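Local coordinates for protein aldehyde dehydrogenase (Listeria monocytogenes, PDB 3K9D) that probably acts as an oxidoreductase on the aldehyde or oxo group of its substrates, with NAD or NADP as acceptor, at residues A[79-84]-A[128-133]; A[123-128]-A[152-157]; A[256-261]-A[356-361]; A[383-388]-A[397-402]. One frame throughout, in Å; residues are numbered along the deposited sequence.

Contact 1 of 4, residues A[79-84]-A[128-133]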
# COMPACT_ATOMS: atom_id res chain seq x y z
N LYS A 79 19.49 -16.13 8.67
CA LYS A 79 18.95 -17.50 8.75
C LYS A 79 17.43 -17.61 8.90
O LYS A 79 16.80 -18.42 8.23
CB LYS A 79 19.64 -18.32 9.85
CG LYS A 79 20.98 -18.88 9.45
CD LYS A 79 20.86 -20.13 8.56
CE LYS A 79 21.91 -20.13 7.45
NZ LYS A 79 21.58 -19.12 6.39
N HIS A 80 16.86 -16.80 9.79
CA HIS A 80 15.43 -16.87 10.09
C HIS A 80 14.55 -16.34 8.93
O HIS A 80 13.54 -16.95 8.61
CB HIS A 80 15.09 -16.13 11.39
CG HIS A 80 15.59 -16.80 12.63
ND1 HIS A 80 14.73 -17.34 13.57
CD2 HIS A 80 16.84 -17.00 13.11
CE1 HIS A 80 15.43 -17.85 14.56
NE2 HIS A 80 16.72 -17.65 14.31
N VAL A 81 14.95 -15.20 8.34
CA VAL A 81 14.26 -14.63 7.16
C VAL A 81 14.36 -15.60 5.98
O VAL A 81 13.34 -15.91 5.35
CB VAL A 81 14.83 -13.21 6.78
CG1 VAL A 81 14.21 -12.68 5.49
CG2 VAL A 81 14.63 -12.21 7.92
N TYR A 82 15.57 -16.09 5.71
CA TYR A 82 15.80 -17.08 4.67
C TYR A 82 14.92 -18.32 4.79
O TYR A 82 14.32 -18.74 3.81
CB TYR A 82 17.29 -17.48 4.58
CG TYR A 82 17.52 -18.52 3.52
CD1 TYR A 82 17.39 -18.19 2.17
CD2 TYR A 82 17.82 -19.84 3.86
CE1 TYR A 82 17.56 -19.13 1.18
CE2 TYR A 82 17.99 -20.80 2.86
CZ TYR A 82 17.86 -20.44 1.53
OH TYR A 82 18.02 -21.36 0.52
N ASN A 83 14.83 -18.90 5.99
CA ASN A 83 14.00 -20.09 6.18
C ASN A 83 12.50 -19.84 5.96
O ASN A 83 11.78 -20.75 5.55
CB ASN A 83 14.25 -20.74 7.55
CG ASN A 83 15.37 -21.77 7.51
OD1 ASN A 83 15.81 -22.21 6.44
ND2 ASN A 83 15.83 -22.16 8.69
N TYR A 84 12.04 -18.62 6.23
CA TYR A 84 10.66 -18.23 5.92
C TYR A 84 10.43 -18.03 4.40
O TYR A 84 9.36 -18.37 3.88
CB TYR A 84 10.24 -16.98 6.72
CG TYR A 84 9.04 -16.24 6.14
CD1 TYR A 84 7.74 -16.75 6.28
CD2 TYR A 84 9.20 -15.04 5.45
CE1 TYR A 84 6.64 -16.07 5.74
CE2 TYR A 84 8.12 -14.37 4.90
CZ TYR A 84 6.84 -14.89 5.05
OH TYR A 84 5.77 -14.20 4.50
N LYS A 128 16.27 -6.71 4.27
CA LYS A 128 15.63 -5.98 3.16
C LYS A 128 16.13 -6.46 1.81
O LYS A 128 15.36 -6.57 0.87
CB LYS A 128 15.86 -4.46 3.26
CG LYS A 128 15.12 -3.79 4.40
CD LYS A 128 15.11 -2.27 4.25
CE LYS A 128 14.14 -1.64 5.27
NZ LYS A 128 14.28 -0.17 5.45
N THR A 129 17.43 -6.75 1.73
CA THR A 129 18.07 -7.24 0.52
C THR A 129 17.43 -8.57 0.14
O THR A 129 16.93 -8.72 -0.97
CB THR A 129 19.58 -7.41 0.70
OG1 THR A 129 20.18 -6.14 0.93
CG2 THR A 129 20.22 -8.03 -0.55
N LEU A 130 17.41 -9.50 1.09
CA LEU A 130 16.84 -10.84 0.90
C LEU A 130 15.42 -10.82 0.40
O LEU A 130 15.09 -11.53 -0.54
CB LEU A 130 16.88 -11.61 2.21
CG LEU A 130 18.19 -12.26 2.63
CD1 LEU A 130 18.12 -12.54 4.10
CD2 LEU A 130 18.44 -13.51 1.84
N ILE A 131 14.57 -10.00 1.03
CA ILE A 131 13.16 -9.92 0.61
C ILE A 131 12.91 -9.19 -0.73
O ILE A 131 12.07 -9.61 -1.52
CB ILE A 131 12.22 -9.43 1.77
CG1 ILE A 131 12.52 -7.98 2.19
CG2 ILE A 131 12.35 -10.40 2.98
CD1 ILE A 131 11.46 -7.36 3.05
N SER A 132 13.67 -8.12 -1.00
CA SER A 132 13.59 -7.40 -2.28
C SER A 132 14.05 -8.26 -3.44
O SER A 132 13.33 -8.41 -4.43
CB SER A 132 14.41 -6.10 -2.25
OG SER A 132 13.97 -5.25 -1.21
N ILE A 133 15.25 -8.84 -3.31
CA ILE A 133 15.81 -9.74 -4.32
C ILE A 133 14.91 -10.97 -4.54
O ILE A 133 14.70 -11.38 -5.70
CB ILE A 133 17.27 -10.17 -3.97
CG1 ILE A 133 18.23 -8.96 -4.04
CG2 ILE A 133 17.74 -11.30 -4.86
CD1 ILE A 133 18.61 -8.52 -5.47

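Contact 2 of 4, residues A[123-128]-A[152-157]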
# COMPACT_ATOMS: atom_id res chain seq x y z
N SER A 123 21.63 -5.79 10.32
CA SER A 123 20.51 -6.74 10.29
C SER A 123 19.38 -6.28 9.35
O SER A 123 18.76 -7.09 8.65
CB SER A 123 19.97 -7.01 11.70
OG SER A 123 19.64 -5.80 12.39
N THR A 124 19.13 -4.98 9.32
CA THR A 124 18.08 -4.44 8.44
C THR A 124 18.48 -4.54 6.95
O THR A 124 17.65 -4.92 6.11
CB THR A 124 17.66 -2.98 8.82
OG1 THR A 124 17.27 -2.94 10.21
CG2 THR A 124 16.49 -2.51 7.99
N VAL A 125 19.74 -4.22 6.64
CA VAL A 125 20.26 -4.38 5.28
C VAL A 125 20.12 -5.81 4.78
O VAL A 125 19.60 -6.05 3.69
CB VAL A 125 21.73 -3.91 5.14
CG1 VAL A 125 22.33 -4.33 3.78
CG2 VAL A 125 21.83 -2.41 5.30
N ILE A 126 20.57 -6.77 5.58
CA ILE A 126 20.55 -8.19 5.19
C ILE A 126 19.13 -8.60 4.85
O ILE A 126 18.88 -9.15 3.79
CB ILE A 126 21.17 -9.11 6.29
CG1 ILE A 126 22.68 -8.95 6.32
CG2 ILE A 126 20.82 -10.58 6.04
CD1 ILE A 126 23.36 -9.41 7.64
N TYR A 127 18.21 -8.29 5.77
CA TYR A 127 16.81 -8.65 5.67
C TYR A 127 16.10 -8.02 4.47
O TYR A 127 15.42 -8.71 3.75
CB TYR A 127 16.10 -8.32 7.00
CG TYR A 127 14.67 -7.84 6.86
CD1 TYR A 127 13.63 -8.75 6.63
CD2 TYR A 127 14.36 -6.48 6.98
CE1 TYR A 127 12.29 -8.29 6.50
CE2 TYR A 127 13.04 -6.03 6.84
CZ TYR A 127 12.02 -6.93 6.61
OH TYR A 127 10.72 -6.47 6.49
N LYS A 128 16.27 -6.71 4.27
CA LYS A 128 15.63 -5.98 3.16
C LYS A 128 16.13 -6.46 1.81
O LYS A 128 15.36 -6.57 0.87
CB LYS A 128 15.86 -4.46 3.26
CG LYS A 128 15.12 -3.79 4.40
CD LYS A 128 15.11 -2.27 4.25
CE LYS A 128 14.14 -1.64 5.27
NZ LYS A 128 14.28 -0.17 5.45
N LEU A 152 27.73 0.03 4.61
CA LEU A 152 28.51 -0.12 3.39
C LEU A 152 29.20 -1.46 3.31
O LEU A 152 29.16 -2.09 2.26
CB LEU A 152 29.53 1.02 3.23
CG LEU A 152 29.07 2.39 2.73
CD1 LEU A 152 30.26 3.32 2.65
CD2 LEU A 152 28.41 2.25 1.36
N GLU A 153 29.79 -1.90 4.42
CA GLU A 153 30.47 -3.20 4.46
C GLU A 153 29.53 -4.41 4.40
O GLU A 153 29.85 -5.39 3.74
CB GLU A 153 31.47 -3.28 5.64
CG GLU A 153 32.15 -4.64 5.82
CD GLU A 153 33.17 -4.98 4.73
OE1 GLU A 153 33.34 -4.20 3.78
OE2 GLU A 153 33.79 -6.05 4.83
N THR A 154 28.37 -4.31 5.05
CA THR A 154 27.25 -5.28 4.86
C THR A 154 26.82 -5.36 3.40
O THR A 154 26.64 -6.45 2.85
CB THR A 154 25.99 -4.89 5.69
OG1 THR A 154 26.37 -4.57 7.03
CG2 THR A 154 24.97 -6.02 5.70
N VAL A 155 26.64 -4.19 2.78
CA VAL A 155 26.27 -4.11 1.38
C VAL A 155 27.36 -4.72 0.50
O VAL A 155 27.06 -5.54 -0.36
CB VAL A 155 25.92 -2.66 0.94
CG1 VAL A 155 25.84 -2.55 -0.60
CG2 VAL A 155 24.61 -2.23 1.57
N ARG A 156 28.62 -4.34 0.74
CA ARG A 156 29.76 -4.90 -0.00
C ARG A 156 29.80 -6.43 0.05
O ARG A 156 29.97 -7.09 -0.99
CB ARG A 156 31.07 -4.32 0.52
CG ARG A 156 32.27 -4.55 -0.42
CD ARG A 156 33.60 -4.35 0.28
NE ARG A 156 33.83 -5.33 1.35
CZ ARG A 156 34.37 -6.53 1.19
NH1 ARG A 156 34.77 -6.94 -0.01
NH2 ARG A 156 34.53 -7.33 2.24
N ILE A 157 29.62 -6.98 1.26
CA ILE A 157 29.70 -8.44 1.50
C ILE A 157 28.58 -9.23 0.82
O ILE A 157 28.85 -10.21 0.12
CB ILE A 157 29.77 -8.77 3.02
CG1 ILE A 157 31.18 -8.46 3.56
CG2 ILE A 157 29.42 -10.24 3.30
CD1 ILE A 157 31.29 -8.55 5.08

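Contact 3 of 4, residues A[256-261]-A[356-361]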
# COMPACT_ATOMS: atom_id res chain seq x y z
N SER A 256 6.35 0.23 28.86
CA SER A 256 5.74 0.32 30.17
C SER A 256 5.31 -1.07 30.63
O SER A 256 5.14 -1.99 29.81
CB SER A 256 4.55 1.30 30.18
OG SER A 256 3.51 0.90 29.30
N VAL A 257 5.19 -1.22 31.95
CA VAL A 257 4.55 -2.36 32.57
C VAL A 257 3.25 -1.88 33.21
O VAL A 257 3.22 -0.90 33.94
CB VAL A 257 5.47 -3.10 33.60
CG1 VAL A 257 4.76 -4.34 34.15
CG2 VAL A 257 6.80 -3.51 32.98
N VAL A 258 2.16 -2.57 32.90
CA VAL A 258 0.87 -2.29 33.50
C VAL A 258 0.51 -3.54 34.32
O VAL A 258 0.58 -4.63 33.80
CB VAL A 258 -0.22 -2.02 32.41
CG1 VAL A 258 -1.59 -1.77 33.06
CG2 VAL A 258 0.18 -0.81 31.53
N VAL A 259 0.18 -3.36 35.60
CA VAL A 259 -0.22 -4.46 36.48
C VAL A 259 -1.54 -4.11 37.15
O VAL A 259 -1.86 -2.93 37.30
CB VAL A 259 0.85 -4.76 37.61
CG1 VAL A 259 2.23 -4.89 37.03
CG2 VAL A 259 0.85 -3.67 38.66
N GLU A 260 -2.29 -5.14 37.54
CA GLU A 260 -3.45 -4.95 38.42
C GLU A 260 -2.96 -4.80 39.86
O GLU A 260 -1.91 -5.32 40.22
CB GLU A 260 -4.44 -6.13 38.29
CG GLU A 260 -5.29 -6.09 37.01
CD GLU A 260 -5.84 -7.45 36.63
OE1 GLU A 260 -5.04 -8.35 36.31
OE2 GLU A 260 -7.07 -7.63 36.65
N ARG A 261 -3.73 -4.08 40.67
CA ARG A 261 -3.34 -3.78 42.07
C ARG A 261 -3.10 -5.03 42.91
O ARG A 261 -2.15 -5.06 43.70
CB ARG A 261 -4.39 -2.90 42.77
CG ARG A 261 -3.97 -2.45 44.18
CD ARG A 261 -4.88 -1.35 44.71
NE ARG A 261 -4.92 -0.21 43.81
CZ ARG A 261 -4.15 0.87 43.91
NH1 ARG A 261 -3.26 0.97 44.88
NH2 ARG A 261 -4.27 1.84 43.02
N GLN A 356 -10.12 -4.17 32.59
CA GLN A 356 -10.86 -3.18 31.82
C GLN A 356 -10.12 -1.84 31.91
O GLN A 356 -9.92 -1.18 30.89
CB GLN A 356 -12.31 -3.08 32.33
CG GLN A 356 -13.20 -4.31 32.07
CD GLN A 356 -13.26 -5.30 33.24
OE1 GLN A 356 -12.34 -5.41 34.04
NE2 GLN A 356 -14.36 -6.04 33.32
N GLU A 357 -9.65 -1.49 33.11
CA GLU A 357 -8.90 -0.24 33.32
C GLU A 357 -7.54 -0.30 32.64
O GLU A 357 -7.08 0.68 32.08
CB GLU A 357 -8.74 0.08 34.81
CG GLU A 357 -8.38 1.55 35.05
CD GLU A 357 -7.92 1.85 36.47
OE1 GLU A 357 -7.48 2.98 36.71
OE2 GLU A 357 -8.01 0.96 37.34
N ALA A 358 -6.93 -1.48 32.66
CA ALA A 358 -5.66 -1.74 32.02
C ALA A 358 -5.74 -1.56 30.49
O ALA A 358 -4.85 -0.97 29.87
CB ALA A 358 -5.21 -3.12 32.36
N CYS A 359 -6.83 -2.08 29.92
CA CYS A 359 -7.21 -1.85 28.52
C CYS A 359 -7.35 -0.35 28.19
O CYS A 359 -6.74 0.12 27.24
CB CYS A 359 -8.51 -2.59 28.23
SG CYS A 359 -9.47 -1.99 26.80
N GLU A 360 -8.16 0.37 28.97
CA GLU A 360 -8.43 1.80 28.77
C GLU A 360 -7.16 2.62 28.88
O GLU A 360 -6.92 3.55 28.09
CB GLU A 360 -9.45 2.30 29.81
CG GLU A 360 -10.89 1.78 29.61
CD GLU A 360 -11.56 2.32 28.35
OE1 GLU A 360 -11.38 3.51 28.02
OE2 GLU A 360 -12.30 1.55 27.70
N LEU A 361 -6.34 2.27 29.87
CA LEU A 361 -5.05 2.90 30.04
C LEU A 361 -4.16 2.61 28.84
O LEU A 361 -3.54 3.53 28.30
CB LEU A 361 -4.37 2.46 31.34
CG LEU A 361 -2.91 2.87 31.53
CD1 LEU A 361 -2.74 4.38 31.64
CD2 LEU A 361 -2.39 2.19 32.75

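Contact 4 of 4, residues A[383-388]-A[397-402]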
# COMPACT_ATOMS: atom_id res chain seq x y z
N GLU A 383 -10.15 -15.35 27.24
CA GLU A 383 -11.25 -14.41 27.04
C GLU A 383 -10.76 -12.97 27.11
O GLU A 383 -11.15 -12.15 26.27
CB GLU A 383 -12.39 -14.66 28.02
CG GLU A 383 -12.92 -16.08 27.91
CD GLU A 383 -14.37 -16.21 28.32
OE1 GLU A 383 -14.87 -15.34 29.08
OE2 GLU A 383 -15.00 -17.20 27.89
N ILE A 384 -9.89 -12.66 28.07
CA ILE A 384 -9.36 -11.30 28.24
C ILE A 384 -8.46 -10.96 27.06
O ILE A 384 -8.53 -9.85 26.50
CB ILE A 384 -8.61 -11.11 29.61
CG1 ILE A 384 -9.61 -11.20 30.76
CG2 ILE A 384 -7.92 -9.72 29.69
CD1 ILE A 384 -8.97 -11.17 32.12
N ILE A 385 -7.63 -11.94 26.68
CA ILE A 385 -6.75 -11.87 25.53
C ILE A 385 -7.53 -11.55 24.24
O ILE A 385 -7.13 -10.68 23.47
CB ILE A 385 -5.93 -13.17 25.33
CG1 ILE A 385 -4.85 -13.33 26.41
CG2 ILE A 385 -5.26 -13.17 23.96
CD1 ILE A 385 -4.39 -14.76 26.59
N ARG A 386 -8.63 -12.27 24.02
CA ARG A 386 -9.53 -11.99 22.88
C ARG A 386 -10.11 -10.56 22.89
O ARG A 386 -10.26 -9.95 21.83
CB ARG A 386 -10.65 -13.03 22.83
CG ARG A 386 -11.47 -12.99 21.54
CD ARG A 386 -12.75 -13.79 21.67
NE ARG A 386 -13.50 -13.80 20.42
CZ ARG A 386 -13.26 -14.61 19.39
NH1 ARG A 386 -12.26 -15.51 19.45
NH2 ARG A 386 -14.01 -14.52 18.30
N GLU A 387 -10.42 -10.02 24.07
CA GLU A 387 -10.90 -8.64 24.20
C GLU A 387 -9.81 -7.65 23.78
O GLU A 387 -10.08 -6.68 23.09
CB GLU A 387 -11.35 -8.33 25.63
CG GLU A 387 -12.62 -9.06 26.08
CD GLU A 387 -13.89 -8.24 25.86
OE1 GLU A 387 -14.10 -7.71 24.75
OE2 GLU A 387 -14.70 -8.16 26.81
N PHE A 388 -8.58 -7.92 24.22
CA PHE A 388 -7.40 -7.14 23.82
C PHE A 388 -7.15 -7.25 22.31
O PHE A 388 -6.88 -6.24 21.63
CB PHE A 388 -6.16 -7.58 24.65
CG PHE A 388 -6.04 -6.84 25.96
CD1 PHE A 388 -7.04 -6.93 26.93
CD2 PHE A 388 -4.93 -6.03 26.22
CE1 PHE A 388 -6.95 -6.23 28.14
CE2 PHE A 388 -4.83 -5.31 27.44
CZ PHE A 388 -5.85 -5.41 28.39
N LEU A 397 -0.11 -7.89 18.38
CA LEU A 397 -0.35 -8.05 19.81
C LEU A 397 0.28 -9.34 20.31
O LEU A 397 -0.09 -10.44 19.93
CB LEU A 397 -1.83 -7.99 20.14
CG LEU A 397 -2.21 -7.41 21.51
CD1 LEU A 397 -3.64 -6.96 21.45
CD2 LEU A 397 -2.03 -8.40 22.63
N LEU A 398 1.24 -9.19 21.21
CA LEU A 398 2.05 -10.33 21.61
C LEU A 398 1.55 -10.95 22.91
O LEU A 398 1.25 -10.25 23.86
CB LEU A 398 3.51 -9.92 21.69
CG LEU A 398 3.96 -9.23 20.41
CD1 LEU A 398 5.34 -8.69 20.62
CD2 LEU A 398 3.90 -10.14 19.17
N VAL A 399 1.43 -12.28 22.90
CA VAL A 399 0.96 -13.01 24.06
C VAL A 399 2.07 -13.93 24.58
O VAL A 399 2.60 -14.76 23.84
CB VAL A 399 -0.34 -13.82 23.76
CG1 VAL A 399 -0.88 -14.47 25.03
CG2 VAL A 399 -1.42 -12.91 23.12
N ASN A 400 2.40 -13.74 25.86
CA ASN A 400 3.33 -14.61 26.61
C ASN A 400 4.69 -14.79 25.92
O ASN A 400 5.16 -15.91 25.71
CB ASN A 400 2.69 -15.98 26.92
CG ASN A 400 1.49 -15.86 27.84
OD1 ASN A 400 1.40 -14.96 28.65
ND2 ASN A 400 0.58 -16.80 27.73
N THR A 401 5.32 -13.67 25.59
CA THR A 401 6.54 -13.70 24.80
C THR A 401 7.26 -12.38 25.07
O THR A 401 6.61 -11.42 25.50
CB THR A 401 6.23 -13.95 23.25
OG1 THR A 401 7.39 -14.50 22.59
CG2 THR A 401 5.74 -12.69 22.53
N PRO A 402 8.60 -12.35 24.90
CA PRO A 402 9.34 -11.08 24.93
C PRO A 402 8.91 -10.15 23.79
O PRO A 402 8.83 -10.59 22.64
CB PRO A 402 10.80 -11.51 24.71
CG PRO A 402 10.84 -12.98 24.76
CD PRO A 402 9.48 -13.52 24.70

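Contact 1 of 4, residues A[79-84]-A[128-133]
Val81 of 79-84 meets Leu130 and Ile131 of 128-133 across two helical turns whose backbones stay well apart: Val81 CA lies 7.8 Å from Leu130 CA and 8.1 Å from Ile131 CA. No hydrogen bond joins the segments; backbone amides bond within their own helix, as Asn83 N does to Lys79 O. What joins the segments is a small apolar cluster; the whole pair buries about 156 Å². Val81 aims its CB at the other helix, and its chi1 of 175° sets CG1 opposite the backbone N, facing two partners. That methyl packs 3.9 Å from Ile131 CG2, the two side chains meeting nearly at right angles, and 4.2 Å from Leu130 CD1, which comes in at a slant. Ile131 has its CG1 between the backbone N and the carbonyl carbon (chi1 66°); this leaves CG2 as the branch that faces Val81. Within 128-133, Ser132 OG donates to Lys128 O at 2.8 Å. The same carbonyl oxygen also takes the Ser132 amide, and the two donors approach from opposite faces of the carbonyl plane. Tyr82 turns its side chain to helix 33-49, where it packs on Val40, Lys41 and Ala44. Helix 121-134 in turn rests on strands of what is, as in other aldehyde dehydrogenases, probably the Rossmann-like cofactor-binding domain: Lys128, Thr129 and Ser132 touch strand 138-143, and Ile133 reaches Ile172. Helix 67-85 thus forms a layer outside a helix that itself lies against the sheet.

Contact 2 of 4, residues A[123-128]-A[152-157]
Thr154 CG2 sits between two side chains of 123-128, 3.7 Å from Val125 CG1 and 3.8 Å from Ile126 CG1. Val125 and Thr154 run past each other in opposing directions, whereas Ile126 is met almost at a right angle. Val125 CG1 has a second neighbour, Val155 CG2, at 3.8 Å, so one methyl from each helix touches two residues of the other. The first torsion of Thr154 accounts for its part: CG2 lies opposite the backbone N, which puts OG1 on the side of the amide (chi1 -47°), where it bonds to Ala150 O one turn earlier. The methyl is the part that faces across most closely. Val125 CA lies 7.1 Å from Thr154 CA, and the axes of the two short segments approach to 9.5 Å at a crossing angle of -32°. The two helices are successive crossovers of a Rossmann-like fold: helix 121-134 leads from strand 102-116 to the parallel strand 138-143, and helix 148-164 leads on to strand 172-174. That they lie on one side of the sheet is evident from Phe141 of strand 138-143, which is touched by both Val125 and Val155. Farther out, Thr154 also packs on Leu54 of helix 51-62. On 152-157, Arg156 grips Glu153 side-on: Arg156 NE reaches Glu153 OE1 at 2.7 Å and Arg156 NH2 reaches Glu153 OE2 at 3.0 Å. Both oxygens are met on the syn side and lie near the guanidinium plane, although the nitrogens stand about 30° out of the carboxylate plane. Lys53 NZ pairs with Glu153 OE2 as well.

Contact 3 of 4, residues A[256-261]-A[356-361]
Val258 sets its CG1 methyl against the CB of Ala358, 3.9 Å away, and both of its branches against Leu361. Leu361 CD2 sits in the fork of the valine, at 4.1 Å from Val258 CG1 and 4.1 Å from Val258 CG2, and the two side chains lie alongside one another, pointing opposite ways. The chi1 of Val258, 178°, places CG1 across from its own backbone N, where it faces Ala358 and Leu361 together. For Leu361, a chi1 of 170° swings CG away from the backbone N and extends the side chain to the strand. Ala358, one turn earlier, adds only a methyl, consistent with the close approach of the backbones, Val258 CA to Ala358 CA 6.7 Å. The fold explains this meeting. Helix 355-368 connects strand 346-352 to strand 374-378 of the parallel sheet, and since strands 256-260 and 223-226 lie between those two, the crossover has to pass over both. Val258 serves as its footing on the first, and Ala358 also touches Phe225 on the second. Strand alternation sends Val257 and Val259 to the other face, where they pack on helix 261-273. At the end of the strand, Glu260 forms a salt bridge with Arg228, while near the start of the helix Glu357 N bonds to Thr354 OG1.

Contact 4 of 4, residues A[383-388]-A[397-402]
Ile385 packs on Val399 within a beta-alpha-beta unit, in which strand 374-378 leads through helix 382-391 to the parallel strand 396-399. From CB, which is directed along the flank of the strand and not at it, the isoleucine sends out two arms. The CG2 methyl lies opposite the backbone N and meets Val399 CG2 at 3.9 Å. The other arm leaves CB with a chi1 of -71°; its CG1 carries the terminal Ile385 CD1 to 3.9 Å from Val399 CG1. Each branch of the isoleucine thus has its own branch of the valine. One turn later Phe388 offers Leu397 chiefly its backbone and CB, because the ring leads away to Phe225 and Trp355 and makes a cation-pi contact with Lys392. Residues 397-399 form the edge of the sheet within this chain, yet they pair in parallel with a strand of the second subunit, whose Ile445 packs on Leu397 and Val399. Arg386 adds a salt bridge to Glu96 of that subunit. The tightest approach between the segments is Leu397 CD1, which lies 3.3 Å from Phe388 O and 4.1 Å from Phe388 CB.

The four contacts fall into two pairs. Contacts 1 and 2 share helix 121-134 and Lys128, their segments alternate along the chain, and their centres lie 11 Å apart; Val81 CG2 touches Tyr127 CD1 at 3.8 Å between them. Contacts 3 and 4 follow in series on one parallel sheet, 13 Å between centres, joined where Phe388 CZ packs 3.8 Å from Cys359 N. Between the pairs the centres are 28 to 40 Å apart, with no touch. This is consistent with the family layout of a cofactor-binding and a catalytic domain, the latter meeting the second subunit at contact 4.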